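Local coordinates for probable branched-chain-amino-acid aminotransferase (Thermotoga maritima MSB8, PDB 3CSW), which probably transfers the amino group of leucine, isoleucine and valine to 2-oxoglutarate with the help of pyridoxal 5'-phosphate, at residues Val84-Ile98 against Glu108-Asp120. Numbering follows the deposited sequence.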
loop_
_atom_site.group_PDB
_atom_site.type_symbol
_atom_site.label_atom_id
_atom_site.label_comp_id
_atom_site.label_asym_id
_atom_site.label_seq_id
_atom_site.Cartn_x
_atom_site.Cartn_y
_atom_site.Cartn_z
ATOM N N VAL A 84 -8.526 15.654 40.842
ATOM C CA VAL A 84 -9.869 15.224 40.426
ATOM C C VAL A 84 -9.973 13.690 40.400
ATOM O O VAL A 84 -10.987 13.122 40.812
ATOM C CB VAL A 84 -10.272 15.795 39.032
ATOM C CG1 VAL A 84 -11.667 15.307 38.636
ATOM C CG2 VAL A 84 -10.225 17.342 39.031
ATOM N N LEU A 85 -8.931 13.022 39.911
ATOM C CA LEU A 85 -8.936 11.555 39.838
ATOM C C LEU A 85 -9.137 10.953 41.223
ATOM O O LEU A 85 -9.980 10.070 41.392
ATOM C CB LEU A 85 -7.632 11.005 39.245
ATOM C CG LEU A 85 -7.306 11.207 37.767
ATOM C CD1 LEU A 85 -5.909 10.606 37.457
ATOM C CD2 LEU A 85 -8.383 10.584 36.900
ATOM N N LYS A 86 -8.357 11.427 42.202
ATOM C CA LYS A 86 -8.415 10.907 43.586
ATOM C C LYS A 86 -9.717 11.235 44.339
ATOM O O LYS A 86 -10.260 10.365 45.036
ATOM C CB LYS A 86 -7.193 11.369 44.397
ATOM C CG LYS A 86 -5.873 10.923 43.763
ATOM C CD LYS A 86 -4.739 10.809 44.727
ATOM C CE LYS A 86 -4.229 12.143 45.191
ATOM N NZ LYS A 86 -3.043 11.890 46.054
ATOM N N ALA A 87 -10.204 12.473 44.206
ATOM C CA ALA A 87 -11.471 12.888 44.823
ATOM C C ALA A 87 -12.631 12.057 44.274
ATOM O O ALA A 87 -13.537 11.688 45.026
ATOM C CB ALA A 87 -11.739 14.391 44.586
ATOM N N GLY A 88 -12.595 11.763 42.968
ATOM C CA GLY A 88 -13.646 10.995 42.320
ATOM C C GLY A 88 -13.646 9.534 42.730
ATOM O O GLY A 88 -14.699 8.988 43.074
ATOM N N ALA A 89 -12.469 8.903 42.673
ATOM C CA ALA A 89 -12.282 7.509 43.079
ATOM C C ALA A 89 -12.637 7.312 44.551
ATOM O O ALA A 89 -13.150 6.257 44.936
ATOM C CB ALA A 89 -10.829 7.076 42.839
ATOM N N ASP A 90 -12.374 8.334 45.365
ATOM C CA ASP A 90 -12.647 8.271 46.811
ATOM C C ASP A 90 -14.123 8.196 47.182
ATOM O O ASP A 90 -14.447 7.949 48.344
ATOM C CB ASP A 90 -12.001 9.458 47.553
ATOM C CG ASP A 90 -10.495 9.269 47.791
ATOM O OD1 ASP A 90 -9.877 8.367 47.170
ATOM O OD2 ASP A 90 -9.930 10.044 48.597
ATOM N N GLU A 91 -15.005 8.399 46.208
ATOM C CA GLU A 91 -16.449 8.375 46.445
ATOM C C GLU A 91 -17.098 7.016 46.172
ATOM O O GLU A 91 -18.326 6.910 46.117
ATOM C CB GLU A 91 -17.131 9.467 45.606
ATOM C CG GLU A 91 -16.471 10.826 45.801
ATOM C CD GLU A 91 -17.458 11.964 45.875
ATOM O OE1 GLU A 91 -18.316 12.080 44.968
ATOM O OE2 GLU A 91 -17.367 12.744 46.852
ATOM N N PHE A 92 -16.272 5.983 46.020
ATOM C CA PHE A 92 -16.736 4.626 45.714
ATOM C C PHE A 92 -16.155 3.694 46.766
ATOM O O PHE A 92 -15.115 4.001 47.353
ATOM C CB PHE A 92 -16.270 4.212 44.301
ATOM C CG PHE A 92 -16.931 4.991 43.179
ATOM C CD1 PHE A 92 -16.491 6.271 42.843
ATOM C CD2 PHE A 92 -17.992 4.438 42.454
ATOM C CE1 PHE A 92 -17.114 7.001 41.823
ATOM C CE2 PHE A 92 -18.603 5.147 41.429
ATOM C CZ PHE A 92 -18.163 6.434 41.108
ATOM N N LYS A 93 -16.828 2.579 47.043
ATOM C CA LYS A 93 -16.315 1.592 48.015
ATOM C C LYS A 93 -15.893 0.376 47.210
ATOM O O LYS A 93 -16.195 -0.763 47.554
ATOM C CB LYS A 93 -17.395 1.225 49.048
ATOM N N GLN A 94 -15.155 0.643 46.141
ATOM C CA GLN A 94 -14.987 -0.303 45.051
ATOM C C GLN A 94 -14.018 0.297 44.040
ATOM O O GLN A 94 -13.883 1.517 43.971
ATOM C CB GLN A 94 -16.362 -0.456 44.410
ATOM C CG GLN A 94 -16.492 -1.452 43.310
ATOM C CD GLN A 94 -17.915 -1.530 42.806
ATOM O OE1 GLN A 94 -18.805 -0.811 43.303
ATOM N NE2 GLN A 94 -18.152 -2.404 41.820
ATOM N N GLU A 95 -13.358 -0.540 43.250
ATOM C CA GLU A 95 -12.490 -0.034 42.174
ATOM C C GLU A 95 -13.331 0.660 41.090
ATOM O O GLU A 95 -14.473 0.240 40.814
ATOM C CB GLU A 95 -11.668 -1.156 41.531
ATOM C CG GLU A 95 -10.817 -2.018 42.492
ATOM C CD GLU A 95 -9.690 -1.273 43.194
ATOM O OE1 GLU A 95 -9.645 -0.029 43.138
ATOM O OE2 GLU A 95 -8.853 -1.943 43.835
ATOM N N VAL A 96 -12.774 1.725 40.496
ATOM C CA VAL A 96 -13.440 2.447 39.420
ATOM C C VAL A 96 -12.681 2.393 38.084
ATOM O O VAL A 96 -11.455 2.258 38.042
ATOM C CB VAL A 96 -13.733 3.947 39.804
ATOM C CG1 VAL A 96 -14.633 4.015 41.014
ATOM C CG2 VAL A 96 -12.469 4.718 40.088
ATOM N N ARG A 97 -13.457 2.445 36.998
ATOM C CA ARG A 97 -12.963 2.744 35.663
ATOM C C ARG A 97 -13.135 4.243 35.521
ATOM O O ARG A 97 -14.131 4.784 35.971
ATOM C CB ARG A 97 -13.800 2.037 34.598
ATOM C CG ARG A 97 -13.469 2.448 33.153
ATOM C CD ARG A 97 -14.433 1.834 32.114
ATOM N NE ARG A 97 -14.212 0.394 31.912
ATOM C CZ ARG A 97 -14.791 -0.596 32.606
ATOM N NH1 ARG A 97 -15.658 -0.348 33.600
ATOM N NH2 ARG A 97 -14.491 -1.863 32.301
ATOM N N ILE A 98 -12.170 4.916 34.903
ATOM C CA ILE A 98 -12.222 6.371 34.732
ATOM C C ILE A 98 -11.907 6.708 33.275
ATOM O O ILE A 98 -10.886 6.277 32.767
ATOM C CB ILE A 98 -11.178 7.102 35.634
ATOM C CG1 ILE A 98 -11.249 6.625 37.105
ATOM C CG2 ILE A 98 -11.384 8.600 35.542
ATOM C CD1 ILE A 98 -10.024 6.984 37.945
ATOM N N GLU A 108 -11.725 22.083 27.428
ATOM C CA GLU A 108 -12.581 21.551 28.499
ATOM C C GLU A 108 -12.285 20.086 28.760
ATOM O O GLU A 108 -12.126 19.325 27.812
ATOM C CB GLU A 108 -14.050 21.625 28.052
ATOM C CG GLU A 108 -14.644 23.033 27.897
ATOM C CD GLU A 108 -15.533 23.438 29.060
ATOM O OE1 GLU A 108 -15.226 23.058 30.212
ATOM O OE2 GLU A 108 -16.549 24.131 28.820
ATOM N N VAL A 109 -12.253 19.680 30.028
ATOM C CA VAL A 109 -12.004 18.274 30.403
ATOM C C VAL A 109 -13.239 17.667 31.091
ATOM O O VAL A 109 -13.901 18.329 31.897
ATOM C CB VAL A 109 -10.754 18.139 31.316
ATOM C CG1 VAL A 109 -10.488 16.676 31.689
ATOM C CG2 VAL A 109 -9.524 18.723 30.621
ATOM N N LEU A 110 -13.558 16.421 30.745
ATOM C CA LEU A 110 -14.664 15.697 31.369
ATOM C C LEU A 110 -14.151 14.375 31.899
ATOM O O LEU A 110 -13.548 13.608 31.151
ATOM C CB LEU A 110 -15.787 15.429 30.366
ATOM C CG LEU A 110 -16.928 14.471 30.743
ATOM C CD1 LEU A 110 -17.802 15.080 31.806
ATOM C CD2 LEU A 110 -17.742 14.136 29.500
ATOM N N PHE A 111 -14.397 14.110 33.184
ATOM C CA PHE A 111 -14.028 12.829 33.796
ATOM C C PHE A 111 -15.314 12.054 34.028
ATOM O O PHE A 111 -16.315 12.649 34.439
ATOM C CB PHE A 111 -13.350 13.025 35.143
ATOM C CG PHE A 111 -12.038 13.782 35.101
ATOM C CD1 PHE A 111 -12.014 15.165 34.936
ATOM C CD2 PHE A 111 -10.834 13.119 35.337
ATOM C CE1 PHE A 111 -10.805 15.876 34.966
ATOM C CE2 PHE A 111 -9.624 13.828 35.372
ATOM C CZ PHE A 111 -9.612 15.202 35.179
ATOM N N VAL A 112 -15.299 10.752 33.760
ATOM C CA VAL A 112 -16.455 9.895 34.014
ATOM C C VAL A 112 -15.967 8.754 34.907
ATOM O O VAL A 112 -15.036 8.039 34.544
ATOM C CB VAL A 112 -17.094 9.327 32.708
ATOM C CG1 VAL A 112 -18.387 8.587 33.016
ATOM C CG2 VAL A 112 -17.358 10.425 31.695
ATOM N N PHE A 113 -16.571 8.615 36.088
ATOM C CA PHE A 113 -16.213 7.553 37.036
ATOM C C PHE A 113 -17.342 6.537 37.143
ATOM O O PHE A 113 -18.478 6.926 37.351
ATOM C CB PHE A 113 -15.972 8.134 38.423
ATOM C CG PHE A 113 -14.846 9.136 38.495
ATOM C CD1 PHE A 113 -15.067 10.470 38.195
ATOM C CD2 PHE A 113 -13.588 8.755 38.944
ATOM C CE1 PHE A 113 -14.052 11.397 38.302
ATOM C CE2 PHE A 113 -12.557 9.684 39.047
ATOM C CZ PHE A 113 -12.790 11.008 38.725
ATOM N N SER A 114 -17.032 5.252 36.992
ATOM C CA SER A 114 -18.032 4.192 37.144
ATOM C C SER A 114 -17.416 2.944 37.757
ATOM O O SER A 114 -16.220 2.723 37.649
ATOM C CB SER A 114 -18.693 3.847 35.805
ATOM O OG SER A 114 -17.776 3.313 34.876
ATOM N N PRO A 115 -18.226 2.121 38.420
ATOM C CA PRO A 115 -17.628 0.965 39.083
ATOM C C PRO A 115 -16.945 0.045 38.096
ATOM O O PRO A 115 -17.492 -0.191 37.028
ATOM C CB PRO A 115 -18.836 0.269 39.723
ATOM C CG PRO A 115 -19.848 1.353 39.887
ATOM C CD PRO A 115 -19.678 2.183 38.643
ATOM N N LEU A 116 -15.751 -0.435 38.442
ATOM C CA LEU A 116 -15.014 -1.372 37.605
ATOM C C LEU A 116 -15.518 -2.757 37.956
ATOM O O LEU A 116 -15.269 -3.271 39.062
ATOM C CB LEU A 116 -13.506 -1.287 37.865
ATOM C CG LEU A 116 -12.604 -2.193 37.014
ATOM C CD1 LEU A 116 -12.475 -1.638 35.618
ATOM C CD2 LEU A 116 -11.233 -2.355 37.644
ATOM N N ASN A 117 -16.263 -3.351 37.034
ATOM C CA ASN A 117 -16.761 -4.706 37.229
ATOM C C ASN A 117 -16.004 -5.591 36.250
ATOM O O ASN A 117 -16.339 -5.683 35.065
ATOM C CB ASN A 117 -18.293 -4.775 37.082
ATOM C CG ASN A 117 -19.028 -4.331 38.362
ATOM O OD1 ASN A 117 -18.657 -4.719 39.473
ATOM N ND2 ASN A 117 -20.067 -3.520 38.203
ATOM N N ILE A 118 -14.947 -6.196 36.782
ATOM C CA ILE A 118 -13.996 -6.968 36.010
ATOM C C ILE A 118 -14.319 -8.450 36.179
ATOM O O ILE A 118 -14.326 -8.950 37.305
ATOM C CB ILE A 118 -12.540 -6.641 36.473
ATOM C CG1 ILE A 118 -11.527 -7.196 35.480
ATOM C CG2 ILE A 118 -12.271 -7.132 37.924
ATOM C CD1 ILE A 118 -11.681 -6.597 34.078
ATOM N N PRO A 119 -14.599 -9.156 35.066
ATOM C CA PRO A 119 -14.990 -10.572 35.134
ATOM C C PRO A 119 -13.828 -11.567 35.308
ATOM O O PRO A 119 -12.657 -11.180 35.234
ATOM C CB PRO A 119 -15.690 -10.796 33.790
ATOM C CG PRO A 119 -15.026 -9.832 32.851
ATOM C CD PRO A 119 -14.573 -8.658 33.675
ATOM N N ASP A 120 -14.171 -12.836 35.542
ATOM C CA ASP A 120 -13.175 -13.902 35.690
ATOM C C ASP A 120 -12.784 -14.413 34.310
ATOM O O ASP A 120 -13.555 -15.111 33.644
ATOM C CB ASP A 120 -13.700 -15.059 36.559
ATOM C CG ASP A 120 -12.623 -16.127 36.847
ATOM O OD1 ASP A 120 -11.417 -15.779 36.946
ATOM O OD2 ASP A 120 -12.991 -17.318 36.983
HETATM O O HOH W 1 -15.899 5.303 33.612
#
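Phe113 and Ile98 pair on the open end of an antiparallel beta hairpin, strands 96-102 and 109-115, with helix 78-89 packed on the face that carries these two side chains. Backbone geometry establishes the register: Arg97 and Ser114 form a hydrogen-bonded pair, Arg97 N to Ser114 O at 2.9 Å and Ser114 N to Arg97 O at 3.1 Å. Past the strand end, Leu116 N still reaches Glu95 O (2.8 Å), in a nearly straight bond (173° at the hydrogen) tilted from the carbonyl plane. One water donates to both Arg97 O and Val112 O and lies 3.0 Å from Ser114 OG, tying the paired backbones to that hydroxyl.

The Phe113 ring is a layer between helix and sheet: Gly88 CA lies over one face, 3.8 Å from the ring centroid, and Ile98 CG2 over the opposite one, while Val96 CG2 meets its edge. With no side chain at Gly88, the helix backbone comes right down onto the ring. In Phe111, CG anti to the carbonyl carbon (chi1 -63°) brings the ring under the helix, and the turn about chi2 sets its face to Val84 CG1, which sits above the ring centre, 3.7 Å from the centroid and 9° off the normal, a CH-pi contact; Leu85 CD2 abuts the edge. Replacing Phe111 with alanine would probably deprive Val84 CG1 of its aromatic platform and open a gap beneath the helix.

Arg97 and Ser114 point to the opposite face of the sheet, and Leu116 CD1, from just past the strand, lies over one face of the Arg97 guanidinium, 3.9 Å from CZ. The Arg97 side chain is about 9 Å from the bound pyridoxal-5'-phosphate. Strand 42-49 flanks strand 96-102, with Thr48 bonding Val96 and the Glu95 carboxylate; strand 14-17 borders strand 109-115, and Phe31 of the second subunit packs on Val112.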